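Local structure of invasion protein InvA (Salmonella enterica subsp. enterica serovar Typhimurium, 3LW9) at residues V3-L8 against I54-N59; E64-Y69 against D122-C127; E24-Q29 against P39-R44. The protein takes part in invasion of the intestinal epithelium as an inner-membrane component of type III secretion, here represented by a piece of its cytoplasmic domain. The protein carries 2 engineered substitutions. All coordinates share one frame; numbering follows the deposited sequence.

Interaction 1: V3-L8 against I54-N59; sequences VPLILL and IVLLIN
Antiparallel pairing of the two central strands of a mixed four-stranded sheet joins Leu5-Leu8 to Ile54-Ile58 in this cytoplasmic piece of InvA. The short strand axes run 4.6 Å apart at 158°. Two hydrogen-bonded pairs carry the ladder. In Ile6-Leu57 the bond from Ile6 N to Leu57 O is 2.9 Å and almost perfectly straight, and its return from Leu57 N to Ile6 O is 2.8 Å. In Leu8-Val55 the bond from Leu8 N to Val55 O is more bent, 146° at the hydrogen, while Val55 N gives its hydrogen to a lone pair of Leu8 O. Leu7 and Leu56 form the non-hydrogen-bonded pair between them, and their side chains lie on the sheet face turned to helix 120-151, where Leu56 touches Leu128. There Leu7 CD2 meets Leu56 CD1 at 3.8 Å and also rests on Ile54 CG2. On the other face, the side chains of Leu8 and Leu57 cross at about a right angle. Leu57 keeps CG beside its own backbone N (chi1 -41°), and its CD1 presses tightly against Leu8 CD1, 3.4 Å away. Beyond the ladder a water lies between Pro4 O and Asn59 N, but so close to the former that the bridge is doubtful, while Val3 CG1 packs against Asn59 OD1 at 3.6 Å.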
loop_
_atom_site.group_PDB
_atom_site.type_symbol
_atom_site.label_atom_id
_atom_site.label_comp_id
_atom_site.label_asym_id
_atom_site.label_seq_id
_atom_site.Cartn_x
_atom_site.Cartn_y
_atom_site.Cartn_z
ATOM N N VAL A 3 -16.941 7.643 8.509
ATOM C CA VAL A 3 -16.156 6.722 9.335
ATOM C C VAL A 3 -14.629 6.906 9.132
ATOM O O VAL A 3 -14.131 6.807 8.010
ATOM C CB VAL A 3 -16.568 5.255 9.040
ATOM C CG1 VAL A 3 -15.713 4.308 9.839
ATOM C CG2 VAL A 3 -18.073 5.049 9.345
ATOM N N PRO A 4 -13.872 7.162 10.216
ATOM C CA PRO A 4 -12.434 7.394 10.080
ATOM C C PRO A 4 -11.619 6.165 9.656
ATOM O O PRO A 4 -11.997 5.040 9.967
ATOM C CB PRO A 4 -11.995 7.803 11.496
ATOM C CG PRO A 4 -13.043 7.289 12.408
ATOM C CD PRO A 4 -14.254 6.881 11.612
ATOM N N LEU A 5 -10.514 6.401 8.951
ATOM C CA LEU A 5 -9.480 5.384 8.742
ATOM C C LEU A 5 -8.584 5.357 9.967
ATOM O O LEU A 5 -8.156 6.420 10.454
ATOM C CB LEU A 5 -8.589 5.724 7.545
ATOM C CG LEU A 5 -9.151 5.925 6.138
ATOM C CD1 LEU A 5 -7.977 5.946 5.173
ATOM C CD2 LEU A 5 -10.131 4.884 5.737
ATOM N N ILE A 6 -8.262 4.174 10.464
ATOM C CA ILE A 6 -7.380 4.068 11.622
ATOM C C ILE A 6 -6.077 3.382 11.220
ATOM O O ILE A 6 -6.106 2.374 10.556
ATOM C CB ILE A 6 -8.006 3.224 12.765
ATOM C CG1 ILE A 6 -9.391 3.741 13.193
ATOM C CG2 ILE A 6 -7.061 3.144 13.955
ATOM C CD1 ILE A 6 -9.439 5.157 13.603
ATOM N N LEU A 7 -4.941 3.956 11.606
ATOM C CA LEU A 7 -3.666 3.317 11.411
ATOM C C LEU A 7 -3.099 2.985 12.778
ATOM O O LEU A 7 -2.781 3.906 13.556
ATOM C CB LEU A 7 -2.708 4.238 10.690
ATOM C CG LEU A 7 -3.076 4.716 9.283
ATOM C CD1 LEU A 7 -1.976 5.661 8.760
ATOM C CD2 LEU A 7 -3.265 3.525 8.356
ATOM N N LEU A 8 -3.002 1.686 13.049
ATOM C CA LEU A 8 -2.222 1.144 14.170
ATOM C C LEU A 8 -0.747 1.248 13.816
ATOM O O LEU A 8 -0.307 0.714 12.770
ATOM C CB LEU A 8 -2.553 -0.303 14.410
ATOM C CG LEU A 8 -3.891 -0.671 15.058
ATOM C CD1 LEU A 8 -4.934 0.317 14.690
ATOM C CD2 LEU A 8 -4.313 -2.077 14.743
ATOM N N ILE A 54 2.508 -1.309 10.048
ATOM C CA ILE A 54 1.313 -0.476 10.180
ATOM C C ILE A 54 0.070 -1.307 9.790
ATOM O O ILE A 54 0.088 -2.082 8.800
ATOM C CB ILE A 54 1.365 0.771 9.274
ATOM C CG1 ILE A 54 2.612 1.615 9.527
ATOM C CG2 ILE A 54 0.049 1.621 9.401
ATOM C CD1 ILE A 54 2.347 2.905 10.251
ATOM N N VAL A 55 -0.983 -1.205 10.599
ATOM C CA VAL A 55 -2.245 -1.863 10.258
ATOM C C VAL A 55 -3.316 -0.814 9.917
ATOM O O VAL A 55 -3.539 0.155 10.649
ATOM C CB VAL A 55 -2.695 -2.836 11.363
ATOM C CG1 VAL A 55 -3.995 -3.543 10.939
ATOM C CG2 VAL A 55 -1.606 -3.853 11.623
ATOM N N LEU A 56 -3.932 -0.972 8.752
ATOM C CA LEU A 56 -5.043 -0.143 8.338
ATOM C C LEU A 56 -6.361 -0.777 8.741
ATOM O O LEU A 56 -6.659 -1.878 8.319
ATOM C CB LEU A 56 -5.031 0.032 6.826
ATOM C CG LEU A 56 -6.212 0.780 6.179
ATOM C CD1 LEU A 56 -6.442 2.177 6.717
ATOM C CD2 LEU A 56 -5.992 0.805 4.684
ATOM N N LEU A 57 -7.112 -0.076 9.580
ATOM C CA LEU A 57 -8.468 -0.454 9.903
ATOM C C LEU A 57 -9.437 0.506 9.243
ATOM O O LEU A 57 -9.265 1.733 9.278
ATOM C CB LEU A 57 -8.713 -0.405 11.406
ATOM C CG LEU A 57 -7.595 -0.931 12.318
ATOM C CD1 LEU A 57 -8.045 -0.769 13.785
ATOM C CD2 LEU A 57 -7.287 -2.396 11.969
ATOM N N ILE A 58 -10.514 -0.058 8.705
ATOM C CA ILE A 58 -11.674 0.739 8.335
ATOM C C ILE A 58 -12.919 0.147 8.948
ATOM O O ILE A 58 -13.158 -1.058 8.834
ATOM C CB ILE A 58 -11.756 0.841 6.808
ATOM C CG1 ILE A 58 -10.649 1.799 6.330
ATOM C CG2 ILE A 58 -13.138 1.235 6.367
ATOM C CD1 ILE A 58 -10.871 2.413 4.973
ATOM N N ASN A 59 -13.687 0.986 9.640
ATOM C CA ASN A 59 -14.828 0.553 10.416
ATOM C C ASN A 59 -14.468 -0.551 11.421
ATOM O O ASN A 59 -15.263 -1.447 11.657
ATOM C CB ASN A 59 -15.948 0.083 9.465
ATOM C CG ASN A 59 -17.326 0.307 10.022
ATOM O OD1 ASN A 59 -17.609 1.365 10.562
ATOM N ND2 ASN A 59 -18.212 -0.674 9.857
HETATM O O HOH W 1 -13.053 3.458 11.512
#

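Interaction 2: E64-Y69 against D122-C127; sequences EQFTVY and DELYHC
A cysteine methylene, rather than its sulfur, sits over the Phe66 ring where strand 61-67 meets helix 120-151. Cys127 CB stands 3.8 Å from the centroid of the Phe66 ring and 18° off the ring normal, a CH-pi contact displaced toward the rim carbons CD1 and CE1. The sulfur makes a more slanted sulfur-aromatic contact, with Cys127 SG 4.9 Å from the same Phe66 centroid. With chi1 at -68°, SG is swung beside the backbone N of Cys127 and away from the ring centre, toward Val68, whose CG2 it meets at 4.3 Å. From Leu124, nearly one helical turn earlier, CD1 comes to Phe66 CD2 at 3.8 Å, the two side chains crossing at about a right angle. Val68, just past the end of the strand, lays its CG2 against the helix backbone, 4.1 Å from Leu124 CA, and against the CG methylene of Glu123. The Glu123 carboxylate is held by salt bridges to Arg118 and Arg74, one arginine to each oxygen. Phe66 is itself fixed to the sheet by backbone hydrogen bonding with Ile54, and its side chain also touches Thr131 farther along the helix. No hydrogen bond joins the two segments. Attachment of the edge strand to the long helix here therefore rests on dispersion and weak CH-pi and sulfur-aromatic interactions, while the nearby buried charge of Glu123 is probably balanced by its two arginines.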
loop_
_atom_site.group_PDB
_atom_site.type_symbol
_atom_site.label_atom_id
_atom_site.label_comp_id
_atom_site.label_asym_id
_atom_site.label_seq_id
_atom_site.Cartn_x
_atom_site.Cartn_y
_atom_site.Cartn_z
ATOM N N GLU A 64 -5.481 -4.131 5.714
ATOM C CA GLU A 64 -4.179 -4.517 5.206
ATOM C C GLU A 64 -3.130 -4.196 6.248
ATOM O O GLU A 64 -3.316 -3.306 7.076
ATOM C CB GLU A 64 -3.924 -3.777 3.874
ATOM C CG GLU A 64 -2.634 -4.144 3.158
ATOM C CD GLU A 64 -2.529 -5.623 2.847
ATOM O OE1 GLU A 64 -2.907 -6.019 1.729
ATOM O OE2 GLU A 64 -2.070 -6.393 3.720
ATOM N N GLN A 65 -2.027 -4.931 6.215
ATOM C CA GLN A 65 -0.861 -4.615 7.039
ATOM C C GLN A 65 0.323 -4.256 6.134
ATOM O O GLN A 65 0.627 -4.950 5.174
ATOM C CB GLN A 65 -0.508 -5.769 7.980
ATOM C CG GLN A 65 0.646 -5.472 8.953
ATOM C CD GLN A 65 0.810 -6.512 10.071
ATOM O OE1 GLN A 65 1.919 -6.696 10.570
ATOM N NE2 GLN A 65 -0.284 -7.187 10.475
ATOM N N PHE A 66 0.941 -3.128 6.412
ATOM C CA PHE A 66 2.069 -2.641 5.608
ATOM C C PHE A 66 3.386 -2.824 6.371
ATOM O O PHE A 66 3.428 -2.736 7.621
ATOM C CB PHE A 66 1.912 -1.152 5.253
ATOM C CG PHE A 66 0.555 -0.779 4.709
ATOM C CD1 PHE A 66 0.031 -1.421 3.601
ATOM C CD2 PHE A 66 -0.193 0.240 5.290
ATOM C CE1 PHE A 66 -1.211 -1.077 3.084
ATOM C CE2 PHE A 66 -1.427 0.595 4.768
ATOM C CZ PHE A 66 -1.955 -0.100 3.673
ATOM N N THR A 67 4.453 -3.053 5.622
ATOM C CA THR A 67 5.788 -3.098 6.148
ATOM C C THR A 67 6.499 -1.907 5.536
ATOM O O THR A 67 6.738 -1.841 4.328
ATOM C CB THR A 67 6.487 -4.424 5.858
ATOM O OG1 THR A 67 5.779 -5.482 6.508
ATOM C CG2 THR A 67 7.901 -4.415 6.379
ATOM N N VAL A 68 6.799 -0.935 6.373
ATOM C CA VAL A 68 7.442 0.284 5.910
ATOM C C VAL A 68 8.585 0.487 6.859
ATOM O O VAL A 68 8.392 0.450 8.088
ATOM C CB VAL A 68 6.452 1.473 5.887
ATOM C CG1 VAL A 68 7.194 2.784 6.019
ATOM C CG2 VAL A 68 5.636 1.432 4.605
ATOM N N TYR A 69 9.796 0.656 6.328
ATOM C CA TYR A 69 10.955 0.847 7.180
ATOM C C TYR A 69 11.184 2.330 7.419
ATOM O O TYR A 69 11.800 3.048 6.596
ATOM C CB TYR A 69 12.227 0.188 6.559
ATOM C CG TYR A 69 12.180 -1.320 6.617
ATOM C CD1 TYR A 69 12.611 -1.988 7.753
ATOM C CD2 TYR A 69 11.683 -2.081 5.566
ATOM C CE1 TYR A 69 12.552 -3.328 7.849
ATOM C CE2 TYR A 69 11.612 -3.479 5.656
ATOM C CZ TYR A 69 12.057 -4.076 6.809
ATOM O OH TYR A 69 12.018 -5.424 6.962
ATOM N N ASP A 122 6.265 8.729 2.437
ATOM C CA ASP A 122 5.772 8.759 1.087
ATOM C C ASP A 122 5.405 7.343 0.653
ATOM O O ASP A 122 4.452 7.157 -0.076
ATOM C CB ASP A 122 6.768 9.404 0.145
ATOM C CG ASP A 122 6.831 10.918 0.306
ATOM O OD1 ASP A 122 5.866 11.517 0.816
ATOM O OD2 ASP A 122 7.827 11.513 -0.108
ATOM N N GLU A 123 6.171 6.352 1.096
ATOM C CA GLU A 123 5.866 4.954 0.724
ATOM C C GLU A 123 4.607 4.474 1.462
ATOM O O GLU A 123 3.790 3.749 0.903
ATOM C CB GLU A 123 7.051 4.042 1.006
ATOM C CG GLU A 123 6.812 2.555 0.676
ATOM C CD GLU A 123 6.623 2.281 -0.796
ATOM O OE1 GLU A 123 6.746 3.197 -1.631
ATOM O OE2 GLU A 123 6.335 1.115 -1.121
ATOM N N LEU A 124 4.451 4.892 2.717
ATOM C CA LEU A 124 3.237 4.572 3.463
ATOM C C LEU A 124 2.011 5.129 2.744
ATOM O O LEU A 124 1.021 4.417 2.554
ATOM C CB LEU A 124 3.337 5.066 4.891
ATOM C CG LEU A 124 2.227 4.766 5.905
ATOM C CD1 LEU A 124 1.970 3.243 6.066
ATOM C CD2 LEU A 124 2.669 5.357 7.224
ATOM N N TYR A 125 2.078 6.399 2.297
ATOM C CA TYR A 125 1.001 6.964 1.487
ATOM C C TYR A 125 0.748 6.124 0.241
ATOM O O TYR A 125 -0.403 5.795 -0.108
ATOM C CB TYR A 125 1.259 8.451 1.103
ATOM C CG TYR A 125 0.304 8.902 0.035
ATOM C CD1 TYR A 125 -1.009 9.155 0.344
ATOM C CD2 TYR A 125 0.699 9.023 -1.287
ATOM C CE1 TYR A 125 -1.903 9.544 -0.598
ATOM C CE2 TYR A 125 -0.182 9.408 -2.258
ATOM C CZ TYR A 125 -1.483 9.676 -1.915
ATOM O OH TYR A 125 -2.395 10.056 -2.868
ATOM N N HIS A 126 1.828 5.761 -0.439
ATOM C CA HIS A 126 1.747 4.946 -1.636
ATOM C C HIS A 126 1.027 3.604 -1.329
ATOM O O HIS A 126 0.106 3.234 -2.049
ATOM C CB HIS A 126 3.135 4.721 -2.224
ATOM C CG HIS A 126 3.174 3.705 -3.315
ATOM N ND1 HIS A 126 2.655 3.932 -4.571
ATOM C CD2 HIS A 126 3.676 2.448 -3.333
ATOM C CE1 HIS A 126 2.838 2.855 -5.319
ATOM N NE2 HIS A 126 3.476 1.949 -4.598
ATOM N N CYS A 127 1.384 2.967 -0.231
ATOM C CA CYS A 127 0.761 1.657 0.169
ATOM C C CYS A 127 -0.757 1.818 0.366
ATOM O O CYS A 127 -1.552 1.028 -0.100
ATOM C CB CYS A 127 1.386 1.131 1.444
ATOM S SG CYS A 127 3.110 0.625 1.276
#

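Interaction 3: E24-Q29 against P39-R44; sequences ERMRSQ and PEVLLR. Engineered in segment 24-29: Met26 (natural residue Leu).
Helix-on-sheet packing joins helix 22-34 to the start of edge strand 41-45, with Val41 taking two neighbouring helix residues on its two methyls. Met26, an engineered selenomethionine, puts its terminal CE 3.6 Å from Val41 CG1, the two side chains crossing at about a right angle. The torsion about its CG-SE bond is nearly eclipsed (chi3 14°), which folds CE back toward CB, and the side chain also packs on Leu7 of the adjacent strand and on Tyr125 and Leu128 of helix 120-151. Val41 CG2 faces the aliphatic part of Arg27, which slides past it in the opposite direction with CD 4.0 Å from CG2. A bend at chi3 (54°) then turns the Arg27 guanidinium over the chain just before the strand. Glu40 CA lies 3.9 Å above the guanidinium plane, toward its rim. From there Arg27 NH1 makes a weak hydrogen bond to Pro39 O, 3.2 Å long and strongly bent, at 122°. Apolar contact with the two methyls of Val41 thus does most of the holding, and Arg27 adds a weak polar touch to a backbone carbonyl.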
loop_
_atom_site.group_PDB
_atom_site.type_symbol
_atom_site.label_atom_id
_atom_site.label_comp_id
_atom_site.label_asym_id
_atom_site.label_seq_id
_atom_site.Cartn_x
_atom_site.Cartn_y
_atom_site.Cartn_z
ATOM N N GLU A 24 -2.449 14.582 7.891
ATOM C CA GLU A 24 -2.730 15.653 6.933
ATOM C C GLU A 24 -1.959 15.393 5.643
ATOM O O GLU A 24 -2.478 15.703 4.563
ATOM C CB GLU A 24 -2.459 17.073 7.485
ATOM C CG GLU A 24 -3.741 17.915 7.819
ATOM C CD GLU A 24 -4.623 18.336 6.597
ATOM O OE1 GLU A 24 -5.400 17.491 6.103
ATOM O OE2 GLU A 24 -4.607 19.531 6.152
ATOM N N ARG A 25 -0.746 14.834 5.723
ATOM C CA ARG A 25 -0.008 14.538 4.484
ATOM C C ARG A 25 -0.846 13.598 3.605
ATOM O O ARG A 25 -0.970 13.774 2.408
ATOM C CB ARG A 25 1.348 13.879 4.736
ATOM C CG ARG A 25 2.421 14.764 5.308
ATOM C CD ARG A 25 3.585 13.923 5.825
ATOM N NE ARG A 25 4.266 13.190 4.749
ATOM C CZ ARG A 25 5.500 13.439 4.310
ATOM N NH1 ARG A 25 6.238 14.408 4.838
ATOM N NH2 ARG A 25 6.014 12.701 3.333
HETATM N N MSE A 26 -1.409 12.570 4.222
HETATM C CA MSE A 26 -2.165 11.611 3.481
HETATM C C MSE A 26 -3.452 12.128 2.847
HETATM O O MSE A 26 -3.751 11.836 1.683
HETATM C CB MSE A 26 -2.453 10.406 4.362
HETATM C CG MSE A 26 -1.574 9.342 3.882
HETATM SE SE MSE A 26 -1.011 8.123 5.120
HETATM C CE MSE A 26 -2.112 8.412 6.516
ATOM N N ARG A 27 -4.215 12.845 3.648
ATOM C CA ARG A 27 -5.441 13.444 3.211
ATOM C C ARG A 27 -5.212 14.435 2.069
ATOM O O ARG A 27 -5.917 14.384 1.043
ATOM C CB ARG A 27 -6.146 14.062 4.425
ATOM C CG ARG A 27 -6.903 12.968 5.187
ATOM C CD ARG A 27 -7.345 13.270 6.625
ATOM N NE ARG A 27 -8.151 14.474 6.880
ATOM C CZ ARG A 27 -9.365 14.750 6.397
ATOM N NH1 ARG A 27 -9.966 13.952 5.538
ATOM N NH2 ARG A 27 -9.973 15.873 6.767
ATOM N N SER A 28 -4.167 15.253 2.219
ATOM C CA SER A 28 -3.814 16.268 1.229
ATOM C C SER A 28 -3.365 15.650 -0.078
ATOM O O SER A 28 -3.858 16.043 -1.162
ATOM C CB SER A 28 -2.741 17.205 1.789
ATOM O OG SER A 28 -3.273 17.923 2.892
ATOM N N GLN A 29 -2.487 14.649 -0.001
ATOM C CA GLN A 29 -1.997 14.034 -1.213
ATOM C C GLN A 29 -3.081 13.260 -1.948
ATOM O O GLN A 29 -3.133 13.305 -3.175
ATOM C CB GLN A 29 -0.776 13.145 -0.985
ATOM C CG GLN A 29 0.014 12.906 -2.296
ATOM C CD GLN A 29 0.601 14.217 -2.891
ATOM O OE1 GLN A 29 1.260 14.969 -2.193
ATOM N NE2 GLN A 29 0.352 14.467 -4.170
ATOM N N PRO A 39 -11.733 10.233 4.621
ATOM C CA PRO A 39 -12.213 10.644 5.930
ATOM C C PRO A 39 -11.015 10.973 6.827
ATOM O O PRO A 39 -9.867 10.887 6.368
ATOM C CB PRO A 39 -12.959 9.412 6.425
ATOM C CG PRO A 39 -12.296 8.268 5.763
ATOM C CD PRO A 39 -11.767 8.774 4.447
ATOM N N GLU A 40 -11.264 11.325 8.087
ATOM C CA GLU A 40 -10.160 11.606 8.992
ATOM C C GLU A 40 -9.310 10.344 9.163
ATOM O O GLU A 40 -9.803 9.215 9.112
ATOM C CB GLU A 40 -10.627 12.184 10.340
ATOM C CG GLU A 40 -11.154 11.186 11.339
ATOM C CD GLU A 40 -11.788 11.836 12.581
ATOM O OE1 GLU A 40 -11.369 12.953 12.961
ATOM O OE2 GLU A 40 -12.690 11.201 13.175
ATOM N N VAL A 41 -8.022 10.560 9.322
ATOM C CA VAL A 41 -7.075 9.507 9.499
ATOM C C VAL A 41 -6.587 9.668 10.913
ATOM O O VAL A 41 -6.025 10.728 11.270
ATOM C CB VAL A 41 -5.904 9.622 8.504
ATOM C CG1 VAL A 41 -4.873 8.626 8.845
ATOM C CG2 VAL A 41 -6.428 9.439 7.073
ATOM N N LEU A 42 -6.818 8.634 11.721
ATOM C CA LEU A 42 -6.381 8.621 13.105
ATOM C C LEU A 42 -5.264 7.600 13.304
ATOM O O LEU A 42 -5.329 6.471 12.812
ATOM C CB LEU A 42 -7.550 8.308 14.032
ATOM C CG LEU A 42 -8.749 9.246 13.916
ATOM C CD1 LEU A 42 -9.895 8.812 14.802
ATOM C CD2 LEU A 42 -8.280 10.668 14.256
ATOM N N LEU A 43 -4.235 8.013 14.027
ATOM C CA LEU A 43 -3.180 7.091 14.435
ATOM C C LEU A 43 -3.534 6.545 15.820
ATOM O O LEU A 43 -4.081 7.298 16.642
ATOM C CB LEU A 43 -1.864 7.841 14.498
ATOM C CG LEU A 43 -1.056 7.964 13.204
ATOM C CD1 LEU A 43 -1.861 7.761 11.931
ATOM C CD2 LEU A 43 -0.297 9.264 13.190
ATOM N N ARG A 44 -3.227 5.266 16.062
ATOM C CA ARG A 44 -3.366 4.609 17.382
ATOM C C ARG A 44 -2.180 3.655 17.618
ATOM O O ARG A 44 -1.605 3.066 16.666
ATOM C CB ARG A 44 -4.688 3.838 17.474
ATOM C CG ARG A 44 -5.920 4.719 17.418
ATOM C CD ARG A 44 -6.062 5.622 18.648
ATOM N NE ARG A 44 -7.425 6.166 18.770
ATOM C CZ ARG A 44 -7.810 7.387 18.391
ATOM N NH1 ARG A 44 -6.952 8.252 17.844
ATOM N NH2 ARG A 44 -9.074 7.753 18.564
#

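In the fold
All three contacts involve one mixed sheet. Interaction 1 pairs its two central strands, and interactions 2 and 3 pack helices on its outermost strands, 61-67 and 41-45. Backbone hydrogen bonds tie them together: Leu7 N to Leu42 O on one flank, Leu56 N to Glu64 O on the other. The two helices also meet each other, through the Arg25-Asp122 salt bridge. Interaction 2 lies nearest the centre of the chain and is buried and apolar. Interaction 3 is also largely buried but adds a weak polar bond at its more exposed side. Interaction 1 relies on backbone hydrogen bonds, and runs from buried leucines to exposed Asn59.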